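Isocitrate dehydrogenase [NAD] subunit 1, mitochondrial (Saccharomyces cerevisiae, PDB 3BLX) catalyses the NAD(+)-dependent oxidative decarboxylation of isocitrate to 2-oxoglutarate in the citric acid cycle and also binds mitochondrial mRNA leaders. Local coordinates at residues 158-163 / 199-204; 193-198 / 211-216; 105-110 / 167-172. All coordinates share one frame; numbering follows the deposited sequence.

Contact 1. Residues 158-163 / 199-204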
ATOM      1  N   LYS E 158      -9.227   6.117  16.935  1.00 28.03           N
ATOM      2  CA  LYS E 158     -10.569   5.552  16.941  1.00 29.41           C
ATOM      3  C   LYS E 158     -11.567   6.541  17.541  1.00 25.34           C
ATOM      4  O   LYS E 158     -12.687   6.671  17.041  1.00 31.87           O
ATOM      5  CB  LYS E 158     -10.638   4.206  17.660  1.00 24.60           C
ATOM      6  CG  LYS E 158     -10.588   3.013  16.744  1.00 21.89           C
ATOM      7  CD  LYS E 158      -9.174   2.571  16.428  1.00 29.14           C
ATOM      8  CE  LYS E 158      -9.170   1.191  15.757  1.00 31.50           C
ATOM      9  NZ  LYS E 158      -9.695   0.110  16.656  1.00 37.95           N
ATOM     10  N   THR E 159     -11.182   7.268  18.587  1.00 17.77           N
ATOM     11  CA  THR E 159     -12.166   8.184  19.161  1.00 20.10           C
ATOM     12  C   THR E 159     -12.382   9.465  18.357  1.00 20.51           C
ATOM     13  O   THR E 159     -13.443  10.081  18.420  1.00 22.18           O
ATOM     14  CB  THR E 159     -12.059   8.380  20.718  1.00 17.72           C
ATOM     15  OG1 THR E 159     -12.036   9.768  21.034  1.00 29.50           O
ATOM     16  CG2 THR E 159     -10.866   7.753  21.249  1.00 18.13           C
ATOM     17  N   GLU E 160     -11.388   9.843  17.571  1.00 29.07           N
ATOM     18  CA  GLU E 160     -11.555  10.950  16.634  1.00 25.59           C
ATOM     19  C   GLU E 160     -12.567  10.621  15.528  1.00 28.79           C
ATOM     20  O   GLU E 160     -13.443  11.439  15.228  1.00 28.21           O
ATOM     21  CB  GLU E 160     -10.208  11.360  16.042  1.00 30.33           C
ATOM     22  CG  GLU E 160      -9.343  12.208  17.002  1.00 40.36           C
ATOM     23  CD  GLU E 160      -7.988  12.615  16.384  1.00 54.44           C
ATOM     24  OE1 GLU E 160      -7.775  12.367  15.167  1.00 51.38           O
ATOM     25  OE2 GLU E 160      -7.137  13.175  17.121  1.00 44.58           O
ATOM     26  N   ARG E 161     -12.440   9.438  14.922  1.00 21.13           N
ATOM     27  CA  ARG E 161     -13.415   8.961  13.937  1.00 16.53           C
ATOM     28  C   ARG E 161     -14.832   9.046  14.482  1.00 34.22           C
ATOM     29  O   ARG E 161     -15.745   9.567  13.816  1.00 26.83           O
ATOM     30  CB  ARG E 161     -13.194   7.498  13.608  1.00 16.40           C
ATOM     31  CG  ARG E 161     -12.544   7.245  12.350  1.00 24.65           C
ATOM     32  CD  ARG E 161     -12.790   5.806  11.894  1.00 40.68           C
ATOM     33  NE  ARG E 161     -12.624   4.777  12.929  1.00 32.76           N
ATOM     34  CZ  ARG E 161     -12.250   3.534  12.635  1.00 28.06           C
ATOM     35  NH1 ARG E 161     -11.968   3.241  11.378  1.00 21.19           N
ATOM     36  NH2 ARG E 161     -12.118   2.608  13.573  1.00 19.43           N
ATOM     37  N   ILE E 162     -15.030   8.497  15.683  1.00 18.56           N
ATOM     38  CA  ILE E 162     -16.389   8.376  16.168  1.00 22.44           C
ATOM     39  C   ILE E 162     -16.936   9.770  16.482  1.00 20.42           C
ATOM     40  O   ILE E 162     -18.108  10.051  16.273  1.00 24.43           O
ATOM     41  CB  ILE E 162     -16.550   7.358  17.331  1.00 20.04           C
ATOM     42  CG1 ILE E 162     -17.994   6.868  17.364  1.00 21.85           C
ATOM     43  CG2 ILE E 162     -16.166   7.959  18.668  1.00 19.46           C
ATOM     44  CD1 ILE E 162     -18.455   6.317  16.024  1.00 21.31           C
ATOM     45  N   ALA E 163     -16.066  10.664  16.925  1.00 24.95           N
ATOM     46  CA  ALA E 163     -16.460  12.058  17.136  1.00 22.49           C
ATOM     47  C   ALA E 163     -16.900  12.714  15.828  1.00 32.41           C
ATOM     48  O   ALA E 163     -17.941  13.367  15.771  1.00 27.51           O
ATOM     49  CB  ALA E 163     -15.325  12.841  17.721  1.00 21.73           C
ATOM     50  N   THR E 199     -15.163  16.911  22.956  1.00 33.63           N
ATOM     51  CA  THR E 199     -15.407  18.339  23.174  1.00 43.04           C
ATOM     52  C   THR E 199     -14.468  19.247  22.349  1.00 47.25           C
ATOM     53  O   THR E 199     -14.893  20.314  21.912  1.00 51.70           O
ATOM     54  CB  THR E 199     -15.402  18.745  24.690  1.00 42.11           C
ATOM     55  OG1 THR E 199     -14.067  18.729  25.198  1.00 56.01           O
ATOM     56  CG2 THR E 199     -16.266  17.793  25.519  1.00 37.85           C
ATOM     57  N   GLU E 200     -13.221  18.828  22.115  1.00 31.60           N
ATOM     58  CA  GLU E 200     -12.307  19.627  21.293  1.00 41.33           C
ATOM     59  C   GLU E 200     -12.723  19.639  19.831  1.00 40.77           C
ATOM     60  O   GLU E 200     -12.726  20.679  19.185  1.00 51.41           O
ATOM     61  CB  GLU E 200     -10.853  19.130  21.385  1.00 48.82           C
ATOM     62  CG  GLU E 200     -10.201  19.256  22.777  1.00 70.94           C
ATOM     63  CD  GLU E 200      -8.933  18.400  22.921  1.00 99.89           C
ATOM     64  OE1 GLU E 200      -8.458  17.837  21.892  1.00 89.17           O
ATOM     65  OE2 GLU E 200      -8.421  18.292  24.063  1.00 74.18           O
ATOM     66  N   ILE E 201     -13.040  18.472  19.295  1.00 37.10           N
ATOM     67  CA  ILE E 201     -13.461  18.373  17.908  1.00 31.93           C
ATOM     68  C   ILE E 201     -14.751  19.148  17.703  1.00 39.42           C
ATOM     69  O   ILE E 201     -15.032  19.651  16.610  1.00 42.83           O
ATOM     70  CB  ILE E 201     -13.625  16.919  17.496  1.00 28.57           C
ATOM     71  CG1 ILE E 201     -12.241  16.255  17.496  1.00 23.80           C
ATOM     72  CG2 ILE E 201     -14.327  16.813  16.143  1.00 25.96           C
ATOM     73  CD1 ILE E 201     -12.082  15.132  16.480  1.00 46.66           C
ATOM     74  N   GLY E 202     -15.515  19.280  18.783  1.00 41.32           N
ATOM     75  CA  GLY E 202     -16.740  20.063  18.772  1.00 45.29           C
ATOM     76  C   GLY E 202     -16.502  21.556  18.610  1.00 55.86           C
ATOM     77  O   GLY E 202     -17.084  22.203  17.731  1.00 59.71           O
ATOM     78  N   GLN E 203     -15.632  22.106  19.453  1.00 55.88           N
ATOM     79  CA  GLN E 203     -15.332  23.540  19.436  1.00 52.32           C
ATOM     80  C   GLN E 203     -14.561  24.019  18.198  1.00 51.58           C
ATOM     81  O   GLN E 203     -14.845  25.095  17.676  1.00 63.59           O
ATOM     82  CB  GLN E 203     -14.615  23.939  20.734  1.00 55.72           C
ATOM     83  CG  GLN E 203     -15.502  23.762  21.971  1.00 54.96           C
ATOM     84  CD  GLN E 203     -14.707  23.635  23.255  1.00 80.62           C
ATOM     85  OE1 GLN E 203     -13.482  23.472  23.230  1.00 72.22           O
ATOM     86  NE2 GLN E 203     -15.402  23.703  24.391  1.00 55.68           N
ATOM     87  N   LYS E 204     -13.611  23.214  17.718  1.00 53.05           N
ATOM     88  CA  LYS E 204     -12.767  23.601  16.585  1.00 38.56           C
ATOM     89  C   LYS E 204     -13.401  23.320  15.240  1.00 49.09           C
ATOM     90  O   LYS E 204     -13.257  24.113  14.319  1.00 62.66           O
ATOM     91  CB  LYS E 204     -11.383  22.942  16.662  1.00 45.42           C
ATOM     92  CG  LYS E 204     -10.610  23.259  17.947  1.00 59.76           C
ATOM     93  CD  LYS E 204      -9.234  22.593  17.975  1.00 75.60           C
ATOM     94  CE  LYS E 204      -8.590  22.739  19.362  1.00 98.86           C
ATOM     95  NZ  LYS E 204      -7.396  21.856  19.546  1.00 84.58           N
TER

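Contact 2. Residues 193-198 / 211-216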
ATOM      1  N   LEU E 193      -9.703  10.950  27.980  1.00 36.03           N
ATOM      2  CA  LEU E 193      -9.352  11.079  26.569  1.00 30.77           C
ATOM      3  C   LEU E 193     -10.584  11.207  25.676  1.00 42.07           C
ATOM      4  O   LEU E 193     -10.663  12.079  24.803  1.00 39.12           O
ATOM      5  CB  LEU E 193      -8.567   9.850  26.143  1.00 34.42           C
ATOM      6  CG  LEU E 193      -7.982   9.804  24.735  1.00 40.63           C
ATOM      7  CD1 LEU E 193      -6.928  10.868  24.594  1.00 34.63           C
ATOM      8  CD2 LEU E 193      -7.381   8.442  24.449  1.00 35.71           C
ATOM      9  N   PHE E 194     -11.541  10.315  25.912  1.00 38.34           N
ATOM     10  CA  PHE E 194     -12.802  10.314  25.182  1.00 34.37           C
ATOM     11  C   PHE E 194     -13.597  11.633  25.286  1.00 39.07           C
ATOM     12  O   PHE E 194     -13.919  12.247  24.264  1.00 32.43           O
ATOM     13  CB  PHE E 194     -13.674   9.155  25.651  1.00 33.71           C
ATOM     14  CG  PHE E 194     -14.852   8.905  24.758  1.00 34.98           C
ATOM     15  CD1 PHE E 194     -14.723   8.100  23.619  1.00 26.93           C
ATOM     16  CD2 PHE E 194     -16.083   9.491  25.039  1.00 24.19           C
ATOM     17  CE1 PHE E 194     -15.805   7.882  22.780  1.00 23.28           C
ATOM     18  CE2 PHE E 194     -17.175   9.277  24.197  1.00 29.28           C
ATOM     19  CZ  PHE E 194     -17.036   8.477  23.062  1.00 29.43           C
ATOM     20  N   ARG E 195     -13.930  12.047  26.510  1.00 28.72           N
ATOM     21  CA  ARG E 195     -14.593  13.329  26.759  1.00 27.98           C
ATOM     22  C   ARG E 195     -13.845  14.511  26.159  1.00 38.31           C
ATOM     23  O   ARG E 195     -14.459  15.402  25.568  1.00 41.89           O
ATOM     24  CB  ARG E 195     -14.726  13.567  28.262  1.00 40.64           C
ATOM     25  CG  ARG E 195     -15.193  14.962  28.628  1.00 42.68           C
ATOM     26  CD  ARG E 195     -14.864  15.289  30.080  1.00 50.17           C
ATOM     27  NE  ARG E 195     -13.418  15.328  30.300  1.00 65.37           N
ATOM     28  CZ  ARG E 195     -12.816  15.031  31.457  1.00 71.70           C
ATOM     29  NH1 ARG E 195     -13.539  14.668  32.523  1.00 50.22           N
ATOM     30  NH2 ARG E 195     -11.482  15.086  31.549  1.00 50.39           N
ATOM     31  N   ASN E 196     -12.523  14.530  26.316  1.00 33.43           N
ATOM     32  CA  ASN E 196     -11.730  15.644  25.794  1.00 33.17           C
ATOM     33  C   ASN E 196     -11.740  15.717  24.289  1.00 43.86           C
ATOM     34  O   ASN E 196     -12.024  16.782  23.733  1.00 45.44           O
ATOM     35  CB  ASN E 196     -10.293  15.573  26.279  1.00 37.38           C
ATOM     36  CG  ASN E 196     -10.189  15.843  27.751  1.00 51.08           C
ATOM     37  OD1 ASN E 196     -11.117  16.421  28.358  1.00 35.57           O
ATOM     38  ND2 ASN E 196      -9.080  15.407  28.355  1.00 42.54           N
ATOM     39  N   ILE E 197     -11.439  14.594  23.631  1.00 32.84           N
ATOM     40  CA  ILE E 197     -11.412  14.582  22.185  1.00 28.04           C
ATOM     41  C   ILE E 197     -12.756  15.007  21.600  1.00 34.32           C
ATOM     42  O   ILE E 197     -12.789  15.757  20.626  1.00 30.27           O
ATOM     43  CB  ILE E 197     -10.998  13.228  21.632  1.00 27.51           C
ATOM     44  CG1 ILE E 197      -9.528  12.974  21.957  1.00 29.45           C
ATOM     45  CG2 ILE E 197     -11.247  13.185  20.131  1.00 21.67           C
ATOM     46  CD1 ILE E 197      -9.056  11.522  21.697  1.00 31.60           C
ATOM     47  N   ILE E 198     -13.860  14.549  22.199  1.00 29.76           N
ATOM     48  CA  ILE E 198     -15.165  14.870  21.634  1.00 29.64           C
ATOM     49  C   ILE E 198     -15.405  16.366  21.771  1.00 34.90           C
ATOM     50  O   ILE E 198     -15.804  17.019  20.818  1.00 34.85           O
ATOM     51  CB  ILE E 198     -16.340  14.117  22.303  1.00 38.29           C
ATOM     52  CG1 ILE E 198     -16.142  12.596  22.269  1.00 34.56           C
ATOM     53  CG2 ILE E 198     -17.657  14.478  21.609  1.00 27.57           C
ATOM     54  CD1 ILE E 198     -16.384  12.005  20.932  1.00 26.99           C
ATOM     55  N   VAL E 211     -21.743  21.049  22.184  1.00 35.38           N
ATOM     56  CA  VAL E 211     -21.107  19.878  22.779  1.00 42.38           C
ATOM     57  C   VAL E 211     -21.315  19.875  24.290  1.00 42.43           C
ATOM     58  O   VAL E 211     -21.446  20.924  24.892  1.00 43.47           O
ATOM     59  CB  VAL E 211     -19.608  19.883  22.537  1.00 38.57           C
ATOM     60  CG1 VAL E 211     -19.080  18.455  22.587  1.00 50.27           C
ATOM     61  CG2 VAL E 211     -19.292  20.535  21.198  1.00 53.41           C
ATOM     62  N   SER E 212     -21.338  18.696  24.901  1.00 40.26           N
ATOM     63  CA  SER E 212     -21.512  18.604  26.345  1.00 38.43           C
ATOM     64  C   SER E 212     -21.050  17.238  26.824  1.00 46.06           C
ATOM     65  O   SER E 212     -20.707  16.380  26.020  1.00 41.45           O
ATOM     66  CB  SER E 212     -22.972  18.860  26.744  1.00 47.32           C
ATOM     67  OG  SER E 212     -23.888  18.428  25.731  1.00 55.96           O
ATOM     68  N   SER E 213     -21.040  17.037  28.130  1.00 30.30           N
ATOM     69  CA  SER E 213     -20.516  15.808  28.686  1.00 37.86           C
ATOM     70  C   SER E 213     -21.410  15.384  29.824  1.00 50.78           C
ATOM     71  O   SER E 213     -22.034  16.213  30.505  1.00 47.12           O
ATOM     72  CB  SER E 213     -19.091  15.996  29.239  1.00 42.75           C
ATOM     73  OG  SER E 213     -18.222  16.501  28.240  1.00 68.31           O
ATOM     74  N   ILE E 214     -21.457  14.083  30.050  1.00 36.04           N
ATOM     75  CA  ILE E 214     -22.230  13.590  31.154  1.00 30.80           C
ATOM     76  C   ILE E 214     -21.642  12.266  31.583  1.00 30.66           C
ATOM     77  O   ILE E 214     -21.271  11.435  30.756  1.00 41.07           O
ATOM     78  CB  ILE E 214     -23.714  13.478  30.763  1.00 33.58           C
ATOM     79  CG1 ILE E 214     -24.590  13.162  31.983  1.00 31.43           C
ATOM     80  CG2 ILE E 214     -23.899  12.486  29.607  1.00 28.77           C
ATOM     81  CD1 ILE E 214     -26.072  13.378  31.690  1.00 39.13           C
ATOM     82  N   ILE E 215     -21.514  12.098  32.884  1.00 29.66           N
ATOM     83  CA  ILE E 215     -21.039  10.851  33.425  1.00 33.25           C
ATOM     84  C   ILE E 215     -22.122   9.831  33.188  1.00 36.56           C
ATOM     85  O   ILE E 215     -23.314  10.146  33.289  1.00 42.99           O
ATOM     86  CB  ILE E 215     -20.719  11.003  34.913  1.00 35.26           C
ATOM     87  CG1 ILE E 215     -19.669  12.103  35.079  1.00 46.58           C
ATOM     88  CG2 ILE E 215     -20.199   9.709  35.465  1.00 38.68           C
ATOM     89  CD1 ILE E 215     -19.472  12.555  36.499  1.00 64.44           C
ATOM     90  N   VAL E 216     -21.714   8.613  32.861  1.00 38.28           N
ATOM     91  CA  VAL E 216     -22.655   7.612  32.357  1.00 43.65           C
ATOM     92  C   VAL E 216     -23.742   7.198  33.365  1.00 41.64           C
ATOM     93  O   VAL E 216     -24.910   7.026  32.986  1.00 35.12           O
ATOM     94  CB  VAL E 216     -21.918   6.370  31.818  1.00 34.18           C
ATOM     95  CG1 VAL E 216     -21.100   5.722  32.931  1.00 36.38           C
ATOM     96  CG2 VAL E 216     -22.899   5.385  31.214  1.00 25.00           C
TER

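Contact 3. Residues 105-110 / 167-172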
ATOM      1  N   ALA E 105     -19.131   2.465  13.517  1.00 16.22           N
ATOM      2  CA  ALA E 105     -20.120   3.349  14.109  1.00 16.11           C
ATOM      3  C   ALA E 105     -21.485   2.699  14.096  1.00 19.92           C
ATOM      4  O   ALA E 105     -22.036   2.432  13.039  1.00 22.54           O
ATOM      5  CB  ALA E 105     -20.151   4.678  13.358  1.00 16.62           C
ATOM      6  N   ASN E 106     -22.003   2.416  15.277  1.00 18.57           N
ATOM      7  CA  ASN E 106     -23.334   1.865  15.389  1.00 26.26           C
ATOM      8  C   ASN E 106     -24.311   3.002  15.741  1.00 19.43           C
ATOM      9  O   ASN E 106     -24.049   3.766  16.624  1.00 30.03           O
ATOM     10  CB  ASN E 106     -23.372   0.697  16.387  1.00 19.28           C
ATOM     11  CG  ASN E 106     -24.808   0.312  16.783  1.00 62.83           C
ATOM     12  OD1 ASN E 106     -25.148   0.212  17.971  1.00 78.18           O
ATOM     13  ND2 ASN E 106     -25.664   0.121  15.780  1.00 59.55           N
ATOM     14  N   VAL E 107     -25.397   3.144  14.990  1.00 23.00           N
ATOM     15  CA  VAL E 107     -26.371   4.192  15.225  1.00 22.61           C
ATOM     16  C   VAL E 107     -27.727   3.552  15.525  1.00 29.07           C
ATOM     17  O   VAL E 107     -28.165   2.666  14.804  1.00 20.89           O
ATOM     18  CB  VAL E 107     -26.587   5.047  13.982  1.00 19.84           C
ATOM     19  CG1 VAL E 107     -27.411   6.255  14.337  1.00 23.03           C
ATOM     20  CG2 VAL E 107     -25.273   5.468  13.391  1.00 31.48           C
ATOM     21  N   ALA E 108     -28.383   4.004  16.588  1.00 22.60           N
ATOM     22  CA  ALA E 108     -29.741   3.590  16.897  1.00 16.81           C
ATOM     23  C   ALA E 108     -30.669   4.808  17.023  1.00 28.25           C
ATOM     24  O   ALA E 108     -30.357   5.808  17.683  1.00 21.17           O
ATOM     25  CB  ALA E 108     -29.776   2.757  18.137  1.00 11.28           C
ATOM     26  N   LEU E 109     -31.811   4.751  16.360  1.00 25.51           N
ATOM     27  CA  LEU E 109     -32.727   5.889  16.416  1.00 23.99           C
ATOM     28  C   LEU E 109     -33.906   5.581  17.327  1.00 32.21           C
ATOM     29  O   LEU E 109     -34.632   4.603  17.119  1.00 48.62           O
ATOM     30  CB  LEU E 109     -33.221   6.257  15.026  1.00 16.49           C
ATOM     31  CG  LEU E 109     -32.133   6.463  13.983  1.00 30.98           C
ATOM     32  CD1 LEU E 109     -32.737   6.871  12.634  1.00 30.48           C
ATOM     33  CD2 LEU E 109     -31.204   7.529  14.507  1.00 35.44           C
ATOM     34  N   PHE E 110     -34.088   6.404  18.350  1.00 25.56           N
ATOM     35  CA  PHE E 110     -35.212   6.231  19.259  1.00 36.42           C
ATOM     36  C   PHE E 110     -36.251   7.357  19.130  1.00 40.31           C
ATOM     37  O   PHE E 110     -36.231   8.325  19.893  1.00 32.50           O
ATOM     38  CB  PHE E 110     -34.700   6.121  20.691  1.00 20.38           C
ATOM     39  CG  PHE E 110     -33.723   5.032  20.876  1.00 28.29           C
ATOM     40  CD1 PHE E 110     -32.363   5.312  20.896  1.00 28.61           C
ATOM     41  CD2 PHE E 110     -34.151   3.718  21.010  1.00 21.75           C
ATOM     42  CE1 PHE E 110     -31.433   4.305  21.076  1.00 30.91           C
ATOM     43  CE2 PHE E 110     -33.234   2.703  21.174  1.00 26.39           C
ATOM     44  CZ  PHE E 110     -31.859   2.995  21.210  1.00 23.32           C
ATOM     45  N   PHE E 167     -20.638  14.154  14.870  1.00 30.09           N
ATOM     46  CA  PHE E 167     -20.884  15.542  14.514  1.00 27.57           C
ATOM     47  C   PHE E 167     -21.377  15.667  13.095  1.00 33.23           C
ATOM     48  O   PHE E 167     -22.317  16.416  12.840  1.00 31.50           O
ATOM     49  CB  PHE E 167     -19.643  16.380  14.751  1.00 28.76           C
ATOM     50  CG  PHE E 167     -19.386  16.645  16.200  1.00 29.65           C
ATOM     51  CD1 PHE E 167     -20.311  17.348  16.963  1.00 30.98           C
ATOM     52  CD2 PHE E 167     -18.234  16.191  16.805  1.00 29.35           C
ATOM     53  CE1 PHE E 167     -20.078  17.613  18.308  1.00 31.31           C
ATOM     54  CE2 PHE E 167     -17.996  16.446  18.155  1.00 34.35           C
ATOM     55  CZ  PHE E 167     -18.928  17.159  18.909  1.00 29.67           C
ATOM     56  N   ASP E 168     -20.763  14.923  12.173  1.00 33.28           N
ATOM     57  CA  ASP E 168     -21.221  14.934  10.777  1.00 28.88           C
ATOM     58  C   ASP E 168     -22.664  14.491  10.650  1.00 28.69           C
ATOM     59  O   ASP E 168     -23.366  14.908   9.734  1.00 39.32           O
ATOM     60  CB  ASP E 168     -20.347  14.060   9.898  1.00 19.52           C
ATOM     61  CG  ASP E 168     -19.008  14.710   9.563  1.00 54.50           C
ATOM     62  OD1 ASP E 168     -18.941  15.968   9.520  1.00 46.65           O
ATOM     63  OD2 ASP E 168     -18.024  13.958   9.333  1.00 52.76           O
ATOM     64  N   PHE E 169     -23.096  13.658  11.583  1.00 28.81           N
ATOM     65  CA  PHE E 169     -24.442  13.082  11.573  1.00 37.77           C
ATOM     66  C   PHE E 169     -25.440  14.093  12.120  1.00 35.96           C
ATOM     67  O   PHE E 169     -26.524  14.261  11.592  1.00 33.16           O
ATOM     68  CB  PHE E 169     -24.445  11.818  12.429  1.00 28.54           C
ATOM     69  CG  PHE E 169     -25.669  10.980  12.290  1.00 29.08           C
ATOM     70  CD1 PHE E 169     -26.770  11.196  13.125  1.00 30.20           C
ATOM     71  CD2 PHE E 169     -25.704   9.940  11.367  1.00 23.19           C
ATOM     72  CE1 PHE E 169     -27.903  10.402  13.021  1.00 31.26           C
ATOM     73  CE2 PHE E 169     -26.822   9.141  11.253  1.00 29.33           C
ATOM     74  CZ  PHE E 169     -27.933   9.368  12.081  1.00 31.03           C
ATOM     75  N   ALA E 170     -25.051  14.764  13.192  1.00 29.10           N
ATOM     76  CA  ALA E 170     -25.838  15.850  13.738  1.00 32.44           C
ATOM     77  C   ALA E 170     -26.034  16.943  12.686  1.00 41.26           C
ATOM     78  O   ALA E 170     -27.143  17.423  12.511  1.00 52.11           O
ATOM     79  CB  ALA E 170     -25.168  16.410  14.998  1.00 32.33           C
ATOM     80  N   LYS E 171     -24.964  17.322  11.984  1.00 43.79           N
ATOM     81  CA  LYS E 171     -25.030  18.288  10.871  1.00 41.96           C
ATOM     82  C   LYS E 171     -26.057  17.851   9.828  1.00 45.46           C
ATOM     83  O   LYS E 171     -26.961  18.597   9.470  1.00 55.12           O
ATOM     84  CB  LYS E 171     -23.660  18.426  10.182  1.00 40.54           C
ATOM     85  CG  LYS E 171     -23.291  19.838   9.677  1.00 50.60           C
ATOM     86  CD  LYS E 171     -22.702  20.696  10.826  1.00 76.64           C
ATOM     87  CE  LYS E 171     -22.194  22.081  10.372  1.00 86.53           C
ATOM     88  NZ  LYS E 171     -21.738  22.950  11.532  1.00 78.55           N
ATOM     89  N   LYS E 172     -25.912  16.624   9.350  1.00 43.52           N
ATOM     90  CA  LYS E 172     -26.723  16.143   8.240  1.00 45.09           C
ATOM     91  C   LYS E 172     -28.211  16.067   8.571  1.00 49.44           C
ATOM     92  O   LYS E 172     -29.055  16.244   7.697  1.00 52.40           O
ATOM     93  CB  LYS E 172     -26.236  14.765   7.790  1.00 36.25           C
ATOM     94  CG  LYS E 172     -26.660  14.377   6.380  1.00 40.98           C
ATOM     95  CD  LYS E 172     -26.443  12.889   6.135  1.00 38.65           C
ATOM     96  CE  LYS E 172     -26.551  12.527   4.667  1.00 41.59           C
ATOM     97  NZ  LYS E 172     -26.566  11.041   4.494  1.00 61.88           N
TER

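Contact 1. Residues 158-163 / 199-204
I201 meets E160 and A163 where helices 156-172 and 190-205 lie against each other over the mixed sheet of the isocitrate/isopropylmalate dehydrogenase fold. This is a helix-helix contact in which a single isoleucine does the work from one side and two residues three positions apart receive it on the other. A163 and I201 have the nearest CA atoms, 7.0 Å apart.

The tight part is the buried strip round the end of the I201 side chain. CG1 of I201 lies beside the backbone N (chi1 -67°), and this turns the longer branch across to the other helix. Its terminal CD1 is 4.0 Å from CG of E160 and 4.2 Å from CB of A163. The same methyl also passes the helix backbone, with I201 CD1 4.1 Å from the carbonyl O of E160. The contact is van der Waals only; no hydrogen bond crosses between 158-163 and 199-204.

The looser side begins where E160 runs on past the isoleucine. The two side chains cross at about a right angle. CG is the atom of the E160 side chain that meets I201. Beyond CG the glutamate chain is extended, and it carries the carboxylate clear of the I201 methyl. There E160 has weak, long ion pairs with R156 and R164, one preceding and one following it on its own helix. A second acid, E200, stands on the facing helix without touching it. A mild electrostatic push between these like charges is possible, which R156 and R164 may partly offset: OE2 of E160 and OE1 of E200 are 6.8 Å apart.

Contact 2. Residues 193-198 / 211-216
R195 and I198 on helix 190-205 face S213 and V211 on strand 210-215, the helix and the second strand of a beta-alpha-beta unit that starts with strand 177-182. Strand alternation gives V211 and S213 to the helix, while S212 turns to the opposite side and hydrogen-bonds T179 of the first strand through its hydroxyl.

The apolar contact is at the V211 end. CG1 of V211 reaches CG2 of I198 at 4.3 Å and lies 4.0 Å from the carbonyl O of I198, so this one methyl packs on both side chain and backbone. In the other branch of I198, CG1 lies over one face of the F194 ring, offset toward the rim, and the branch ends in CD1 against A163 of helix 156-172.

At the other end the touch is between a polar atom and a methylene. The R195 stem leaves with CG opposite the main-chain nitrogen (chi1 171°) and passes the serine, and CG of R195 comes within 3.4 Å of S213 OG. It is a van der Waals meeting, with no hydrogen bond between the segments.

Within the helix, R195 hydrogen-bonds its neighbour N196. A bend at chi3 brings the guanidinium edge round; NE donates to OD1 of N196 over 3.2 Å, with OD1 in the guanidinium plane but NE about 46° above the plane of the amide carbonyl.

Contact 3. Residues 105-110 / 167-172
Strand 105-111 and helix 156-172 keep their backbones well apart here, V107 and F169 having the nearest CA atoms at 9.8 Å, as expected of a helix lying on a beta-sheet. This is alpha/beta layering in the dehydrogenase fold: the strand sits between strands 124-130 and 258-262, antiparallel to both, and the helix packs on one of its faces. V107 and L109 make backbone hydrogen bonds with A260 and A258 of strand 258-262.

From the helix side, F169 spans the gap. It has its ring anti to the backbone N (chi1 -168°), which sends it straight out from the helix toward the strand, so that its far end, CZ, makes the contact. V107 answers directly: its CG1 is 3.9 Å from CZ of F169. In V107 it is the branch opposite the main-chain nitrogen (chi1 -170°) that reaches the ring. The two side chains meet obliquely.

L109, two residues further along, comes in less directly. It starts off alongside the helix, and its CD2 methyl then swings round to the ring end. Both strand residues thus make their nearest approach to the same ring atom of F169, V107 more closely than L109.

Other neighbours complete the layer. I126, on the adjoining strand 124-130, also touches F169, and F165, one helical turn earlier, packs on V107. The ring of Y173 meets that of F169 with the planes about 50° apart.

No polar bond joins 105-110 to 167-172. The interface is hydrocarbon throughout, and it thins out at L109, where CD2 is 4.5 Å from F169 CZ.

In the fold
The three contacts form one continuous layer on the sheet. Contacts 1 and 2 share helix 190-205 and have centres about 9 Å apart; CB of A163 meets CD1 of I198 at 3.5 Å. Contact 3 uses the later part of helix 156-172, about 14 Å from contact 1 and 16 Å from contact 2 between centres. F167, from the helical segment of contact 3, reaches both other contacts, with its CZ 3.6 Å from CA of G202 and 3.9 Å from CG1 of V211. The probable active-site residues lie close by: side chains of R195 and K183, probably critical for catalysis, are about 9 Å apart, and the side chains of V107 and R129, which probably binds substrate, are about 8 Å apart.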